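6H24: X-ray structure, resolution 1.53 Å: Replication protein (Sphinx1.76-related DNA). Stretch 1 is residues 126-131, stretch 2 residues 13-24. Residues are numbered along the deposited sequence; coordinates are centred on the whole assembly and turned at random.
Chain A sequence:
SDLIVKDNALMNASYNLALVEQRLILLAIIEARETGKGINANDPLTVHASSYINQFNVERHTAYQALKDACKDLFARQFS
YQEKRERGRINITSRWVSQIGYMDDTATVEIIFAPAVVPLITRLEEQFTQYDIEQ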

# COMPACT_ATOMS: atom_id res chain seq x y z
N GLU A 126 -20.48 -7.19 0.09
CA GLU A 126 -21.56 -7.80 -0.69
C GLU A 126 -21.02 -8.92 -1.57
O GLU A 126 -21.59 -10.02 -1.61
CB GLU A 126 -22.23 -6.74 -1.57
CG GLU A 126 -22.93 -5.63 -0.79
CD GLU A 126 -23.36 -4.46 -1.66
OE1 GLU A 126 -23.22 -4.54 -2.90
OE2 GLU A 126 -23.85 -3.46 -1.10
N GLN A 127 -19.90 -8.66 -2.25
CA GLN A 127 -19.32 -9.64 -3.16
C GLN A 127 -18.96 -10.93 -2.45
O GLN A 127 -19.12 -12.03 -3.01
CB GLN A 127 -18.07 -9.02 -3.80
CG GLN A 127 -17.44 -9.83 -4.91
CD GLN A 127 -18.13 -9.63 -6.23
OE1 GLN A 127 -19.29 -9.20 -6.29
NE2 GLN A 127 -17.43 -9.94 -7.32
N PHE A 128 -18.44 -10.82 -1.24
CA PHE A 128 -17.88 -11.95 -0.50
C PHE A 128 -18.86 -12.64 0.44
O PHE A 128 -18.57 -13.76 0.87
CB PHE A 128 -16.66 -11.47 0.29
CG PHE A 128 -15.50 -11.04 -0.59
CD1 PHE A 128 -15.40 -11.46 -1.91
CD2 PHE A 128 -14.53 -10.19 -0.09
CE1 PHE A 128 -14.33 -11.06 -2.70
CE2 PHE A 128 -13.47 -9.79 -0.88
CZ PHE A 128 -13.37 -10.22 -2.19
N THR A 129 -19.98 -12.02 0.80
CA THR A 129 -20.90 -12.67 1.71
C THR A 129 -21.55 -13.87 1.04
O THR A 129 -22.07 -13.77 -0.08
CB THR A 129 -22.00 -11.71 2.18
OG1 THR A 129 -21.42 -10.63 2.90
CG2 THR A 129 -22.99 -12.45 3.08
N GLN A 130 -21.52 -15.00 1.72
CA GLN A 130 -22.16 -16.22 1.26
C GLN A 130 -23.30 -16.55 2.19
O GLN A 130 -23.29 -16.20 3.37
CB GLN A 130 -21.17 -17.38 1.19
CG GLN A 130 -20.15 -17.23 0.08
CD GLN A 130 -19.02 -18.22 0.21
OE1 GLN A 130 -18.97 -19.01 1.16
NE2 GLN A 130 -18.08 -18.18 -0.73
N TYR A 131 -24.31 -17.21 1.64
CA TYR A 131 -25.50 -17.52 2.39
C TYR A 131 -25.71 -19.03 2.48
O TYR A 131 -26.38 -19.51 3.40
CB TYR A 131 -26.70 -16.83 1.74
CG TYR A 131 -26.48 -15.34 1.55
CD1 TYR A 131 -26.80 -14.45 2.56
CD2 TYR A 131 -25.94 -14.84 0.38
CE1 TYR A 131 -26.60 -13.08 2.40
CE2 TYR A 131 -25.74 -13.48 0.21
CZ TYR A 131 -26.07 -12.60 1.23
OH TYR A 131 -25.87 -11.25 1.06
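Stretch 2 (13-24) ASYNLALVEQRL

Stretch 1 carries the last turn of a helix, Glu-126 to Phe-128, and then extends from Thr-129 onward. Stretch 2 takes the tail of one helix, makes a type I turn from Ser-14 to Leu-17, and starts a second helix after Ala-18, its N-cap. The Glu-21 side chain folds back to accept from the Ala-18 backbone, OE1 to N at 3.0 Å. The chain of stretch 2 wraps around Phe-128, since Ser-14, Leu-17 and Gln-22, at the start, at the end and beyond the turn, all touch its ring. CA of Gln-127 lies 8.2 Å from CA of Ser-14, and CA of Phe-128 comes within 6.0 Å of CA of Gln-22.

Phe-128, chi1 m, is the buried centre. The aliphatic part of Gln-22 covers one face of its ring, with CG 3.7 Å from the ring centroid, a CH-pi contact. Leu-17 CD2 meets Phe-128 CZ at 3.8 Å, and Ser-14 CB lies 3.9 Å from Phe-128 CE1. The Gln-22 amide still finds a polar partner: one water donates both to Gln-22 OE1 (3.1 Å) and to Phe-128 O (2.6 Å), tying side chain to backbone.

Beside the ring, Gln-127 NE2 donates to Ser-14 OG at 3.1 Å, the one direct hydrogen bond between the stretches. Past the helix end, Gln-130 NE2 rests 3.7 Å from Leu-19 CD1. Read as a design, one aromatic residue is the anchor: the Gln-22 chain covers one face, Leu-17 and Ser-14 add contacts, and a single hydrogen bond and one bridging water serve polar groups.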

# COMPACT_ATOMS: atom_id res chain seq x y z
N ALA A 13 -11.15 -8.34 -10.36
CA ALA A 13 -9.97 -8.82 -9.65
C ALA A 13 -10.33 -9.67 -8.44
O ALA A 13 -9.58 -10.57 -8.06
CB ALA A 13 -9.10 -7.63 -9.23
N SER A 14 -11.49 -9.41 -7.84
CA SER A 14 -11.89 -10.14 -6.64
C SER A 14 -12.04 -11.64 -6.89
O SER A 14 -11.86 -12.44 -5.97
CB SER A 14 -13.21 -9.56 -6.10
OG SER A 14 -14.33 -10.02 -6.82
N TYR A 15 -12.35 -12.04 -8.13
CA TYR A 15 -12.47 -13.46 -8.44
C TYR A 15 -11.17 -14.22 -8.23
O TYR A 15 -11.20 -15.46 -8.13
CB TYR A 15 -12.92 -13.67 -9.89
CG TYR A 15 -14.27 -13.10 -10.27
CD1 TYR A 15 -15.30 -13.00 -9.33
CD2 TYR A 15 -14.53 -12.69 -11.57
CE1 TYR A 15 -16.54 -12.50 -9.69
CE2 TYR A 15 -15.76 -12.18 -11.93
CZ TYR A 15 -16.76 -12.09 -10.99
OH TYR A 15 -17.99 -11.58 -11.37
N ASN A 16 -10.04 -13.53 -8.19
CA ASN A 16 -8.75 -14.21 -8.06
C ASN A 16 -8.42 -14.54 -6.62
O ASN A 16 -7.55 -15.39 -6.38
CB ASN A 16 -7.63 -13.34 -8.62
CG ASN A 16 -7.91 -12.85 -10.02
OD1 ASN A 16 -8.48 -13.56 -10.84
ND2 ASN A 16 -7.53 -11.60 -10.30
N LEU A 17 -9.07 -13.89 -5.66
CA LEU A 17 -8.77 -14.14 -4.26
C LEU A 17 -9.24 -15.53 -3.87
O LEU A 17 -10.34 -15.95 -4.23
CB LEU A 17 -9.46 -13.10 -3.37
CG LEU A 17 -8.75 -11.77 -3.12
CD1 LEU A 17 -8.35 -11.12 -4.44
CD2 LEU A 17 -9.64 -10.87 -2.28
N ALA A 18 -8.42 -16.23 -3.09
CA ALA A 18 -8.86 -17.47 -2.46
C ALA A 18 -9.95 -17.19 -1.43
O ALA A 18 -10.11 -16.07 -0.94
CB ALA A 18 -7.68 -18.18 -1.81
N LEU A 19 -10.71 -18.25 -1.10
CA LEU A 19 -11.78 -18.11 -0.12
C LEU A 19 -11.25 -17.54 1.20
O LEU A 19 -11.89 -16.69 1.81
CB LEU A 19 -12.45 -19.46 0.12
CG LEU A 19 -13.59 -19.51 1.14
CD1 LEU A 19 -14.73 -18.60 0.74
CD2 LEU A 19 -14.08 -20.95 1.31
N VAL A 20 -10.08 -18.00 1.65
CA VAL A 20 -9.57 -17.53 2.93
C VAL A 20 -9.27 -16.03 2.87
O VAL A 20 -9.42 -15.32 3.87
CB VAL A 20 -8.33 -18.33 3.38
CG1 VAL A 20 -7.19 -18.16 2.39
CG2 VAL A 20 -7.94 -17.91 4.79
N GLU A 21 -8.84 -15.54 1.71
CA GLU A 21 -8.59 -14.11 1.57
C GLU A 21 -9.89 -13.32 1.59
O GLU A 21 -9.95 -12.23 2.17
CB GLU A 21 -7.83 -13.84 0.28
CG GLU A 21 -6.42 -14.40 0.21
CD GLU A 21 -5.86 -14.24 -1.18
OE1 GLU A 21 -5.87 -15.22 -1.95
OE2 GLU A 21 -5.43 -13.11 -1.52
N GLN A 22 -10.93 -13.84 0.94
CA GLN A 22 -12.25 -13.23 1.02
C GLN A 22 -12.74 -13.17 2.46
O GLN A 22 -13.29 -12.15 2.90
CB GLN A 22 -13.24 -14.00 0.15
CG GLN A 22 -12.87 -14.02 -1.31
CD GLN A 22 -13.91 -14.71 -2.17
OE1 GLN A 22 -14.96 -15.12 -1.68
NE2 GLN A 22 -13.61 -14.83 -3.46
N ARG A 23 -12.54 -14.25 3.21
CA ARG A 23 -12.99 -14.29 4.59
C ARG A 23 -12.15 -13.39 5.48
O ARG A 23 -12.67 -12.78 6.42
CB ARG A 23 -12.99 -15.73 5.09
CG ARG A 23 -14.11 -16.55 4.47
CD ARG A 23 -14.01 -18.00 4.84
NE ARG A 23 -15.20 -18.75 4.44
CZ ARG A 23 -15.30 -20.07 4.53
NH1 ARG A 23 -14.27 -20.78 4.97
NH2 ARG A 23 -16.42 -20.68 4.16
N LEU A 24 -10.84 -13.29 5.21
CA LEU A 24 -10.02 -12.33 5.93
C LEU A 24 -10.61 -10.93 5.81
O LEU A 24 -10.73 -10.20 6.80
CB LEU A 24 -8.59 -12.37 5.39
CG LEU A 24 -7.64 -11.27 5.87
CD1 LEU A 24 -7.35 -11.39 7.35
CD2 LEU A 24 -6.35 -11.33 5.07
O HOH W 1 -16.60 -15.47 0.98